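Local coordinates for Serine/threonine-protein kinase Tel1 (Chaetomium thermophilum, PDB 6SKY) that probably senses DNA damage and activates checkpoint signalling by phosphorylating serine and threonine residues, using ATP, in [ST]-Q sequences of its substrates, at residues N1560-I1565 against M1587-F1592; E1837-L1842 against A1878-M1883; A2387-D2392 against T2424-L2429. All coordinates share one frame; numbering follows the deposited sequence.

Contact 1 (N1560-I1565 against M1587-F1592); sequences NLLLEI and MLCGVF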
ATOM      1  N   ASN A1560      28.083  39.398  33.980  1.00 61.93           N
ATOM      2  CA  ASN A1560      27.189  39.240  35.122  1.00 61.93           C
ATOM      3  C   ASN A1560      26.104  40.304  35.114  1.00 61.93           C
ATOM      4  O   ASN A1560      24.939  40.017  35.407  1.00 61.93           O
ATOM      5  CB  ASN A1560      27.976  39.298  36.426  1.00 61.93           C
ATOM      6  CG  ASN A1560      28.947  38.154  36.570  1.00 61.93           C
ATOM      7  OD1 ASN A1560      28.695  37.050  36.095  1.00 61.93           O
ATOM      8  ND2 ASN A1560      30.068  38.411  37.227  1.00 61.93           N
ATOM      9  N   LEU A1561      26.459  41.534  34.750  1.00 59.60           N
ATOM     10  CA  LEU A1561      25.459  42.589  34.671  1.00 59.60           C
ATOM     11  C   LEU A1561      24.454  42.318  33.559  1.00 59.60           C
ATOM     12  O   LEU A1561      23.248  42.493  33.756  1.00 59.60           O
ATOM     13  CB  LEU A1561      26.138  43.936  34.464  1.00 59.60           C
ATOM     14  CG  LEU A1561      25.195  45.128  34.385  1.00 59.60           C
ATOM     15  CD1 LEU A1561      24.326  45.183  35.616  1.00 59.60           C
ATOM     16  CD2 LEU A1561      25.994  46.390  34.241  1.00 59.60           C
ATOM     17  N   LEU A1562      24.930  41.907  32.382  1.00 55.21           N
ATOM     18  CA  LEU A1562      24.021  41.583  31.288  1.00 55.21           C
ATOM     19  C   LEU A1562      23.082  40.453  31.673  1.00 55.21           C
ATOM     20  O   LEU A1562      21.880  40.515  31.404  1.00 55.21           O
ATOM     21  CB  LEU A1562      24.815  41.208  30.041  1.00 55.21           C
ATOM     22  CG  LEU A1562      24.022  40.791  28.805  1.00 55.21           C
ATOM     23  CD1 LEU A1562      23.306  41.973  28.208  1.00 55.21           C
ATOM     24  CD2 LEU A1562      24.928  40.155  27.786  1.00 55.21           C
ATOM     25  N   LEU A1563      23.613  39.415  32.312  1.00 57.55           N
ATOM     26  CA  LEU A1563      22.779  38.294  32.720  1.00 57.55           C
ATOM     27  C   LEU A1563      21.761  38.717  33.767  1.00 57.55           C
ATOM     28  O   LEU A1563      20.617  38.255  33.741  1.00 57.55           O
ATOM     29  CB  LEU A1563      23.656  37.165  33.247  1.00 57.55           C
ATOM     30  CG  LEU A1563      23.106  35.756  33.058  1.00 57.55           C
ATOM     31  CD1 LEU A1563      23.002  35.436  31.575  1.00 57.55           C
ATOM     32  CD2 LEU A1563      23.983  34.754  33.783  1.00 57.55           C
ATOM     33  N   GLU A1564      22.148  39.604  34.687  1.00 61.89           N
ATOM     34  CA  GLU A1564      21.198  40.103  35.676  1.00 61.89           C
ATOM     35  C   GLU A1564      20.089  40.909  35.023  1.00 61.89           C
ATOM     36  O   GLU A1564      18.915  40.743  35.361  1.00 61.89           O
ATOM     37  CB  GLU A1564      21.918  40.953  36.721  1.00 61.89           C
ATOM     38  CG  GLU A1564      22.743  40.168  37.721  1.00 61.89           C
ATOM     39  CD  GLU A1564      21.891  39.386  38.700  1.00 61.89           C
ATOM     40  OE1 GLU A1564      20.659  39.590  38.724  1.00 61.89           O
ATOM     41  OE2 GLU A1564      22.455  38.564  39.452  1.00 61.89           O
ATOM     42  N   ILE A1565      20.443  41.790  34.088  1.00 56.86           N
ATOM     43  CA  ILE A1565      19.440  42.592  33.394  1.00 56.86           C
ATOM     44  C   ILE A1565      18.477  41.701  32.623  1.00 56.86           C
ATOM     45  O   ILE A1565      17.262  41.917  32.640  1.00 56.86           O
ATOM     46  CB  ILE A1565      20.122  43.608  32.465  1.00 56.86           C
ATOM     47  CG1 ILE A1565      20.898  44.630  33.279  1.00 56.86           C
ATOM     48  CG2 ILE A1565      19.101  44.294  31.601  1.00 56.86           C
ATOM     49  CD1 ILE A1565      21.773  45.498  32.440  1.00 56.86           C
ATOM     50  N   MET A1587      24.716  50.744  26.580  1.00 65.51           N
ATOM     51  CA  MET A1587      26.118  50.845  26.967  1.00 65.51           C
ATOM     52  C   MET A1587      26.849  49.526  26.763  1.00 65.51           C
ATOM     53  O   MET A1587      27.926  49.493  26.162  1.00 65.51           O
ATOM     54  CB  MET A1587      26.249  51.287  28.420  1.00 65.51           C
ATOM     55  CG  MET A1587      27.692  51.400  28.857  1.00 65.51           C
ATOM     56  SD  MET A1587      27.899  51.302  30.635  1.00 65.51           S
ATOM     57  CE  MET A1587      29.657  51.581  30.766  1.00 65.51           C
ATOM     58  N   LEU A1588      26.282  48.427  27.263  1.00 58.70           N
ATOM     59  CA  LEU A1588      26.955  47.135  27.178  1.00 58.70           C
ATOM     60  C   LEU A1588      27.012  46.637  25.742  1.00 58.70           C
ATOM     61  O   LEU A1588      28.088  46.338  25.216  1.00 58.70           O
ATOM     62  CB  LEU A1588      26.242  46.112  28.059  1.00 58.70           C
ATOM     63  CG  LEU A1588      26.188  46.382  29.556  1.00 58.70           C
ATOM     64  CD1 LEU A1588      25.305  45.358  30.230  1.00 58.70           C
ATOM     65  CD2 LEU A1588      27.580  46.358  30.139  1.00 58.70           C
ATOM     66  N   CYS A1589      25.861  46.546  25.092  1.00 57.25           N
ATOM     67  CA  CYS A1589      25.736  45.909  23.790  1.00 57.25           C
ATOM     68  C   CYS A1589      26.070  46.832  22.632  1.00 57.25           C
ATOM     69  O   CYS A1589      25.925  46.419  21.479  1.00 57.25           O
ATOM     70  CB  CYS A1589      24.317  45.376  23.624  1.00 57.25           C
ATOM     71  SG  CYS A1589      23.675  44.600  25.114  1.00 57.25           S
ATOM     72  N   GLY A1590      26.496  48.066  22.900  1.00 61.34           N
ATOM     73  CA  GLY A1590      26.845  48.962  21.811  1.00 61.34           C
ATOM     74  C   GLY A1590      28.114  48.535  21.103  1.00 61.34           C
ATOM     75  O   GLY A1590      28.190  48.570  19.872  1.00 61.34           O
ATOM     76  N   VAL A1591      29.127  48.145  21.869  1.00 58.05           N
ATOM     77  CA  VAL A1591      30.337  47.517  21.357  1.00 58.05           C
ATOM     78  C   VAL A1591      30.531  46.257  22.182  1.00 58.05           C
ATOM     79  O   VAL A1591      30.749  46.332  23.396  1.00 58.05           O
ATOM     80  CB  VAL A1591      31.561  48.437  21.448  1.00 58.05           C
ATOM     81  CG1 VAL A1591      32.844  47.627  21.534  1.00 58.05           C
ATOM     82  CG2 VAL A1591      31.609  49.346  20.246  1.00 58.05           C
ATOM     83  N   PHE A1592      30.420  45.103  21.540  1.00 52.50           N
ATOM     84  CA  PHE A1592      30.346  43.828  22.232  1.00 52.50           C
ATOM     85  C   PHE A1592      31.587  43.000  21.935  1.00 52.50           C
ATOM     86  O   PHE A1592      32.444  43.375  21.133  1.00 52.50           O
ATOM     87  CB  PHE A1592      29.072  43.080  21.825  1.00 52.50           C
ATOM     88  CG  PHE A1592      28.579  42.104  22.851  1.00 52.50           C
ATOM     89  CD1 PHE A1592      27.991  42.543  24.008  1.00 52.50           C
ATOM     90  CD2 PHE A1592      28.683  40.748  22.641  1.00 52.50           C
ATOM     91  CE1 PHE A1592      27.536  41.649  24.941  1.00 52.50           C
ATOM     92  CE2 PHE A1592      28.230  39.860  23.571  1.00 52.50           C
ATOM     93  CZ  PHE A1592      27.652  40.311  24.718  1.00 52.50           C
TER
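The contact lies in the alpha solenoid of Tel1, between helix 1557-1569 and the C-terminal end of the next helix, 1578-1588, with the loop that follows it. Leu1588 makes the largest contribution on the second side. Its CG stands anti to the carbonyl carbon (chi1 -62°), and its CD1 reaches onto the surface of the first helix. There CD1 meets three side chains. Leu1588 CD1 lies 4.2 Å from Leu1561 CG, and the two leucines cross at about a right angle. It lies equally near Leu1562 CB, beside the helix backbone. Ile1565 CD1 meets Leu1588 CD1 tip to tip, also at 4.2 Å. Leu1562 has its CG anti to the backbone N (chi1 178°), which sends its branches toward the loop. Leu1562 CD1 touches Cys1589 SG at 4.1 Å. Leu1562 CD2 lies at the edge of the Phe1592 ring, near the ring plane, 4.1 Å from Phe1592 CZ. Tyr1629 meets the same ring edge-to-face, and Trp1632 of helix 1627-1644 packs on both Phe1592 and Leu1562. All six touching residues are buried. No hydrogen bond crosses between the segments, so apolar packing alone joins them here.

Contact 2 (E1837-L1842 against A1878-M1883); sequences ENLKLL and ATRCGM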
ATOM      1  N   GLU A1837       1.401  49.801   6.780  1.00 41.84           N
ATOM      2  CA  GLU A1837       1.635  49.988   8.203  1.00 41.84           C
ATOM      3  C   GLU A1837       0.528  50.770   8.893  1.00 41.84           C
ATOM      4  O   GLU A1837       0.387  50.661  10.112  1.00 41.84           O
ATOM      5  CB  GLU A1837       2.973  50.684   8.423  1.00 41.84           C
ATOM      6  CG  GLU A1837       3.542  50.484   9.804  1.00 41.84           C
ATOM      7  CD  GLU A1837       3.647  49.019  10.181  1.00 41.84           C
ATOM      8  OE1 GLU A1837       4.114  48.215   9.346  1.00 41.84           O
ATOM      9  OE2 GLU A1837       3.256  48.666  11.314  1.00 41.84           O
ATOM     10  N   ASN A1838      -0.247  51.563   8.157  1.00 38.51           N
ATOM     11  CA  ASN A1838      -1.445  52.177   8.711  1.00 38.51           C
ATOM     12  C   ASN A1838      -2.646  51.258   8.629  1.00 38.51           C
ATOM     13  O   ASN A1838      -3.551  51.341   9.465  1.00 38.51           O
ATOM     14  CB  ASN A1838      -1.773  53.477   7.978  1.00 38.51           C
ATOM     15  CG  ASN A1838      -0.757  54.562   8.221  1.00 38.51           C
ATOM     16  OD1 ASN A1838      -0.071  54.576   9.235  1.00 38.51           O
ATOM     17  ND2 ASN A1838      -0.665  55.494   7.288  1.00 38.51           N
ATOM     18  N   LEU A1839      -2.672  50.384   7.630  1.00 32.99           N
ATOM     19  CA  LEU A1839      -3.733  49.395   7.531  1.00 32.99           C
ATOM     20  C   LEU A1839      -3.667  48.411   8.688  1.00 32.99           C
ATOM     21  O   LEU A1839      -4.704  48.002   9.221  1.00 32.99           O
ATOM     22  CB  LEU A1839      -3.630  48.680   6.190  1.00 32.99           C
ATOM     23  CG  LEU A1839      -4.825  47.890   5.686  1.00 32.99           C
ATOM     24  CD1 LEU A1839      -6.037  48.762   5.635  1.00 32.99           C
ATOM     25  CD2 LEU A1839      -4.508  47.351   4.328  1.00 32.99           C
ATOM     26  N   LYS A1840      -2.458  48.020   9.093  1.00 31.10           N
ATOM     27  CA  LYS A1840      -2.319  47.209  10.296  1.00 31.10           C
ATOM     28  C   LYS A1840      -2.936  47.894  11.506  1.00 31.10           C
ATOM     29  O   LYS A1840      -3.575  47.246  12.337  1.00 31.10           O
ATOM     30  CB  LYS A1840      -0.854  46.911  10.567  1.00 31.10           C
ATOM     31  CG  LYS A1840      -0.289  45.766   9.787  1.00 31.10           C
ATOM     32  CD  LYS A1840       1.016  45.332  10.401  1.00 31.10           C
ATOM     33  CE  LYS A1840       1.769  44.391   9.498  1.00 31.10           C
ATOM     34  NZ  LYS A1840       1.196  43.024   9.515  1.00 31.10           N
ATOM     35  N   LEU A1841      -2.748  49.203  11.625  1.00 27.83           N
ATOM     36  CA  LEU A1841      -3.282  49.929  12.769  1.00 27.83           C
ATOM     37  C   LEU A1841      -4.795  50.027  12.711  1.00 27.83           C
ATOM     38  O   LEU A1841      -5.458  49.979  13.748  1.00 27.83           O
ATOM     39  CB  LEU A1841      -2.653  51.315  12.829  1.00 27.83           C
ATOM     40  CG  LEU A1841      -3.005  52.240  13.981  1.00 27.83           C
ATOM     41  CD1 LEU A1841      -2.461  51.701  15.268  1.00 27.83           C
ATOM     42  CD2 LEU A1841      -2.447  53.598  13.709  1.00 27.83           C
ATOM     43  N   LEU A1842      -5.360  50.147  11.515  1.00 28.05           N
ATOM     44  CA  LEU A1842      -6.815  50.113  11.379  1.00 28.05           C
ATOM     45  C   LEU A1842      -7.382  48.769  11.810  1.00 28.05           C
ATOM     46  O   LEU A1842      -8.390  48.700  12.526  1.00 28.05           O
ATOM     47  CB  LEU A1842      -7.209  50.405   9.939  1.00 28.05           C
ATOM     48  CG  LEU A1842      -7.549  51.847   9.629  1.00 28.05           C
ATOM     49  CD1 LEU A1842      -7.993  51.939   8.201  1.00 28.05           C
ATOM     50  CD2 LEU A1842      -8.629  52.312  10.561  1.00 28.05           C
ATOM     51  N   ALA A1878      -6.725  42.099   6.032  1.00 25.29           N
ATOM     52  CA  ALA A1878      -5.851  41.405   6.964  1.00 25.29           C
ATOM     53  C   ALA A1878      -5.084  40.276   6.301  1.00 25.29           C
ATOM     54  O   ALA A1878      -4.029  39.885   6.800  1.00 25.29           O
ATOM     55  CB  ALA A1878      -6.655  40.874   8.142  1.00 25.29           C
ATOM     56  N   THR A1879      -5.591  39.736   5.195  1.00 29.37           N
ATOM     57  CA  THR A1879      -4.812  38.769   4.433  1.00 29.37           C
ATOM     58  C   THR A1879      -3.669  39.441   3.691  1.00 29.37           C
ATOM     59  O   THR A1879      -2.600  38.847   3.533  1.00 29.37           O
ATOM     60  CB  THR A1879      -5.703  38.028   3.448  1.00 29.37           C
ATOM     61  OG1 THR A1879      -6.912  37.644   4.099  1.00 29.37           O
ATOM     62  CG2 THR A1879      -5.017  36.790   2.963  1.00 29.37           C
ATOM     63  N   ARG A1880      -3.875  40.674   3.223  1.00 32.18           N
ATOM     64  CA  ARG A1880      -2.788  41.415   2.591  1.00 32.18           C
ATOM     65  C   ARG A1880      -1.665  41.741   3.570  1.00 32.18           C
ATOM     66  O   ARG A1880      -0.496  41.761   3.181  1.00 32.18           O
ATOM     67  CB  ARG A1880      -3.327  42.693   1.964  1.00 32.18           C
ATOM     68  CG  ARG A1880      -3.478  42.628   0.469  1.00 32.18           C
ATOM     69  CD  ARG A1880      -4.806  43.188   0.028  1.00 32.18           C
ATOM     70  NE  ARG A1880      -5.139  44.425   0.716  1.00 32.18           N
ATOM     71  CZ  ARG A1880      -6.363  44.931   0.766  1.00 32.18           C
ATOM     72  NH1 ARG A1880      -6.592  46.059   1.415  1.00 32.18           N
ATOM     73  NH2 ARG A1880      -7.362  44.303   0.172  1.00 32.18           N
ATOM     74  N   CYS A1881      -1.990  41.998   4.830  1.00 32.57           N
ATOM     75  CA  CYS A1881      -1.007  42.372   5.836  1.00 32.57           C
ATOM     76  C   CYS A1881      -0.331  41.179   6.491  1.00 32.57           C
ATOM     77  O   CYS A1881       0.547  41.378   7.334  1.00 32.57           O
ATOM     78  CB  CYS A1881      -1.666  43.230   6.914  1.00 32.57           C
ATOM     79  SG  CYS A1881      -2.395  44.747   6.306  1.00 32.57           S
ATOM     80  N   GLY A1882      -0.718  39.956   6.149  1.00 30.49           N
ATOM     81  CA  GLY A1882      -0.085  38.788   6.718  1.00 30.49           C
ATOM     82  C   GLY A1882      -0.588  38.371   8.077  1.00 30.49           C
ATOM     83  O   GLY A1882       0.127  37.675   8.798  1.00 30.49           O
ATOM     84  N   MET A1883      -1.792  38.776   8.454  1.00 29.19           N
ATOM     85  CA  MET A1883      -2.397  38.420   9.732  1.00 29.19           C
ATOM     86  C   MET A1883      -3.485  37.397   9.431  1.00 29.19           C
ATOM     87  O   MET A1883      -4.639  37.751   9.218  1.00 29.19           O
ATOM     88  CB  MET A1883      -2.968  39.644  10.423  1.00 29.19           C
ATOM     89  CG  MET A1883      -2.029  40.812  10.521  1.00 29.19           C
ATOM     90  SD  MET A1883      -2.876  42.383  10.731  1.00 29.19           S
ATOM     91  CE  MET A1883      -3.274  42.352  12.467  1.00 29.19           C
TER
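The side chain of Lys1840, on helix 1836-1849, sets out with CG anti to the carbonyl carbon (chi1 -82°), runs extended through chi2 and chi3, and bends at chi4 (-76°). This bend brings NZ to the end of helix 1871-1880. That end is a Schellman motif of the solenoid: Gly1882 has positive phi, and Met1883 N bonds back to Ala1878 O, with a weaker bond from Gly1882 N to Thr1879 O. Met1883 then takes the N-cap position of helix 1884-1898, so the turn joins two successive helices. Next to the lysine, Leu1839 has its CG anti to the backbone N and sends CD2 toward Cys1881 SG, 3.9 Å away. Leu1839 CD2 also lies 3.8 Å from Arg1880 NH1, where the two side chains cross at about a right angle. That NH1 is hydrogen-bonded to Leu1828 O, so the arginine's polar end is held by another part of the chain. The aliphatic part of Lys1840 also packs on the cysteine, with Lys1840 CG 4.1 Å from Cys1881 CB. Met1883 CG also lies near the ammonium, 4.0 Å from Lys1840 NZ. Lys1840 NZ donates to Cys1881 O at 2.8 Å, in the carbonyl plane and on a lone pair, with a C=O...N angle of 142°.

Contact 3 (A2387-D2392 against T2424-L2429); sequences ASDEHD and TRKFAL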
ATOM      1  N   ALA A2387      13.647  -5.819  34.666  1.00 38.69           N
ATOM      2  CA  ALA A2387      14.893  -5.430  34.023  1.00 38.69           C
ATOM      3  C   ALA A2387      14.889  -3.990  33.535  1.00 38.69           C
ATOM      4  O   ALA A2387      15.814  -3.239  33.838  1.00 38.69           O
ATOM      5  CB  ALA A2387      15.196  -6.374  32.860  1.00 38.69           C
ATOM      6  N   SER A2388      13.873  -3.578  32.789  1.00 41.84           N
ATOM      7  CA  SER A2388      13.844  -2.234  32.237  1.00 41.84           C
ATOM      8  C   SER A2388      12.423  -1.694  32.288  1.00 41.84           C
ATOM      9  O   SER A2388      11.486  -2.387  32.682  1.00 41.84           O
ATOM     10  CB  SER A2388      14.378  -2.213  30.803  1.00 41.84           C
ATOM     11  OG  SER A2388      13.466  -2.829  29.913  1.00 41.84           O
ATOM     12  N   ASP A2389      12.271  -0.441  31.874  1.00 46.30           N
ATOM     13  CA  ASP A2389      10.980   0.225  31.816  1.00 46.30           C
ATOM     14  C   ASP A2389      10.413   0.306  30.410  1.00 46.30           C
ATOM     15  O   ASP A2389       9.343   0.888  30.227  1.00 46.30           O
ATOM     16  CB  ASP A2389      11.088   1.636  32.390  1.00 46.30           C
ATOM     17  CG  ASP A2389      11.007   1.661  33.894  1.00 46.30           C
ATOM     18  OD1 ASP A2389      11.933   1.148  34.555  1.00 46.30           O
ATOM     19  OD2 ASP A2389      10.013   2.202  34.419  1.00 46.30           O
ATOM     20  N   GLU A2390      11.102  -0.253  29.418  1.00 49.32           N
ATOM     21  CA  GLU A2390      10.634  -0.144  28.042  1.00 49.32           C
ATOM     22  C   GLU A2390       9.269  -0.786  27.873  1.00 49.32           C
ATOM     23  O   GLU A2390       8.389  -0.226  27.215  1.00 49.32           O
ATOM     24  CB  GLU A2390      11.634  -0.790  27.091  1.00 49.32           C
ATOM     25  CG  GLU A2390      12.977  -0.116  27.031  1.00 49.32           C
ATOM     26  CD  GLU A2390      13.954  -0.870  26.143  1.00 49.32           C
ATOM     27  OE1 GLU A2390      14.126  -2.092  26.342  1.00 49.32           O
ATOM     28  OE2 GLU A2390      14.543  -0.242  25.236  1.00 49.32           O
ATOM     29  N   HIS A2391       9.079  -1.959  28.457  1.00 41.71           N
ATOM     30  CA  HIS A2391       7.859  -2.740  28.298  1.00 41.71           C
ATOM     31  C   HIS A2391       7.191  -2.825  29.660  1.00 41.71           C
ATOM     32  O   HIS A2391       7.596  -3.625  30.505  1.00 41.71           O
ATOM     33  CB  HIS A2391       8.174  -4.120  27.746  1.00 41.71           C
ATOM     34  CG  HIS A2391       9.198  -4.111  26.658  1.00 41.71           C
ATOM     35  ND1 HIS A2391      10.537  -4.318  26.896  1.00 41.71           N
ATOM     36  CD2 HIS A2391       9.078  -3.915  25.324  1.00 41.71           C
ATOM     37  CE1 HIS A2391      11.200  -4.252  25.757  1.00 41.71           C
ATOM     38  NE2 HIS A2391      10.337  -4.010  24.787  1.00 41.71           N
ATOM     39  N   ASP A2392       6.180  -1.991  29.882  1.00 42.19           N
ATOM     40  CA  ASP A2392       5.476  -1.976  31.150  1.00 42.19           C
ATOM     41  C   ASP A2392       4.019  -2.374  31.046  1.00 42.19           C
ATOM     42  O   ASP A2392       3.374  -2.549  32.083  1.00 42.19           O
ATOM     43  CB  ASP A2392       5.567  -0.592  31.803  1.00 42.19           C
ATOM     44  CG  ASP A2392       6.822  -0.425  32.618  1.00 42.19           C
ATOM     45  OD1 ASP A2392       7.595  -1.397  32.711  1.00 42.19           O
ATOM     46  OD2 ASP A2392       7.035   0.674  33.168  1.00 42.19           O
ATOM     47  N   THR A2424       7.124  -2.859  42.775  1.00 34.33           N
ATOM     48  CA  THR A2424       5.677  -2.848  42.917  1.00 34.33           C
ATOM     49  C   THR A2424       5.024  -1.669  42.222  1.00 34.33           C
ATOM     50  O   THR A2424       3.797  -1.617  42.166  1.00 34.33           O
ATOM     51  CB  THR A2424       5.285  -2.855  44.389  1.00 34.33           C
ATOM     52  OG1 THR A2424       6.086  -1.911  45.097  1.00 34.33           O
ATOM     53  CG2 THR A2424       5.505  -4.218  44.973  1.00 34.33           C
ATOM     54  N   ARG A2425       5.796  -0.727  41.695  1.00 36.24           N
ATOM     55  CA  ARG A2425       5.194   0.368  40.952  1.00 36.24           C
ATOM     56  C   ARG A2425       4.670  -0.071  39.598  1.00 36.24           C
ATOM     57  O   ARG A2425       3.971   0.705  38.943  1.00 36.24           O
ATOM     58  CB  ARG A2425       6.198   1.496  40.767  1.00 36.24           C
ATOM     59  CG  ARG A2425       7.336   1.143  39.862  1.00 36.24           C
ATOM     60  CD  ARG A2425       8.228   2.323  39.616  1.00 36.24           C
ATOM     61  NE  ARG A2425       9.162   2.061  38.531  1.00 36.24           N
ATOM     62  CZ  ARG A2425      10.358   1.509  38.693  1.00 36.24           C
ATOM     63  NH1 ARG A2425      11.140   1.309  37.648  1.00 36.24           N
ATOM     64  NH2 ARG A2425      10.772   1.156  39.898  1.00 36.24           N
ATOM     65  N   LYS A2426       4.998  -1.285  39.160  1.00 34.98           N
ATOM     66  CA  LYS A2426       4.461  -1.806  37.916  1.00 34.98           C
ATOM     67  C   LYS A2426       3.039  -2.310  38.085  1.00 34.98           C
ATOM     68  O   LYS A2426       2.268  -2.309  37.122  1.00 34.98           O
ATOM     69  CB  LYS A2426       5.342  -2.934  37.399  1.00 34.98           C
ATOM     70  CG  LYS A2426       6.812  -2.655  37.459  1.00 34.98           C
ATOM     71  CD  LYS A2426       7.274  -1.875  36.271  1.00 34.98           C
ATOM     72  CE  LYS A2426       8.777  -1.906  36.194  1.00 34.98           C
ATOM     73  NZ  LYS A2426       9.267  -1.362  34.915  1.00 34.98           N
ATOM     74  N   PHE A2427       2.678  -2.739  39.287  1.00 32.28           N
ATOM     75  CA  PHE A2427       1.345  -3.228  39.587  1.00 32.28           C
ATOM     76  C   PHE A2427       0.479  -2.201  40.290  1.00 32.28           C
ATOM     77  O   PHE A2427      -0.663  -2.506  40.622  1.00 32.28           O
ATOM     78  CB  PHE A2427       1.427  -4.478  40.459  1.00 32.28           C
ATOM     79  CG  PHE A2427       2.330  -5.529  39.926  1.00 32.28           C
ATOM     80  CD1 PHE A2427       1.929  -6.336  38.887  1.00 32.28           C
ATOM     81  CD2 PHE A2427       3.572  -5.729  40.475  1.00 32.28           C
ATOM     82  CE1 PHE A2427       2.757  -7.303  38.397  1.00 32.28           C
ATOM     83  CE2 PHE A2427       4.400  -6.701  39.986  1.00 32.28           C
ATOM     84  CZ  PHE A2427       3.992  -7.486  38.949  1.00 32.28           C
ATOM     85  N   ALA A2428       0.990  -0.997  40.527  1.00 33.22           N
ATOM     86  CA  ALA A2428       0.299  -0.067  41.405  1.00 33.22           C
ATOM     87  C   ALA A2428      -1.024   0.398  40.825  1.00 33.22           C
ATOM     88  O   ALA A2428      -1.958   0.683  41.579  1.00 33.22           O
ATOM     89  CB  ALA A2428       1.192   1.132  41.701  1.00 33.22           C
ATOM     90  N   LEU A2429      -1.132   0.482  39.504  1.00 33.15           N
ATOM     91  CA  LEU A2429      -2.360   0.926  38.862  1.00 33.15           C
ATOM     92  C   LEU A2429      -3.333  -0.206  38.574  1.00 33.15           C
ATOM     93  O   LEU A2429      -4.386   0.046  37.989  1.00 33.15           O
ATOM     94  CB  LEU A2429      -2.049   1.661  37.558  1.00 33.15           C
ATOM     95  CG  LEU A2429      -1.467   3.070  37.648  1.00 33.15           C
ATOM     96  CD1 LEU A2429      -1.355   3.680  36.265  1.00 33.15           C
ATOM     97  CD2 LEU A2429      -2.309   3.946  38.545  1.00 33.15           C
TER
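Two loops of the FAT region meet here through a salt-bridge network of two acids and two bases. Along 2424-2429, Thr2424 comes first and takes no part across the contact. Its OG1 is hydrogen-bonded to Asp2459 at the end of helix 2444-2459. Arg2425 follows. Its CG takes the crowded position between the backbone N and the carbonyl carbon, and the chain then runs extended to NE. Arg2425 NH1 reaches Asp2389 OD1 at 3.2 Å. The carboxylate and guanidinium planes are 8° apart, nearly coplanar, and the acid sits at the guanidinium edge. The bond itself is weak, with an N-H...O angle of 128°, so charge attraction probably contributes more than a well-directed hydrogen bond. Lys2426 makes the largest contribution to the contact. It bends at chi2 (-84°) and then extends, placing NZ among three acceptors. The shortest bond runs from Lys2426 NZ to Asp2392 OD1, 2.8 Å, and uses the syn lone pair of the carboxylate. Ser2388 O accepts a weak bond from Lys2426 NZ at 3.3 Å. Asp2389 OD2 forms a long salt bridge to Lys2426 NZ at 3.7 Å. Asp2389 is thus shared between both bases, and the two acids probably favour the charged form of the lysine. Phe2427 turns its side chain to the helices, against Phe2398 and Met2399 of helix 2394-2404 and Leu2452 and Ile2456 of helix 2444-2459. The network therefore bridges the link from helix 2348-2387 to helix 2394-2404 and the loop between helices 2409-2418 and 2431-2434.

Overall arrangement
The three contacts follow one another along the chain, each closing before the next opens, and none touches another. Contacts 1 and 2 are the nearest pair, with centres 35 Å apart and nearest atoms about 25 Å apart. Contact 3 is distant from both: its centre is 50 Å from that of contact 1 and 55 Å from that of contact 2. Contacts 2 and 3 lie on opposite sides of the chain's centre. Contacts 1 and 2 are buried, whereas contact 3 is at the surface. All three lie away from the nucleotide pocket around Lys2610 and His2764 and from the magnesium site at Asn2765 and Asp2779.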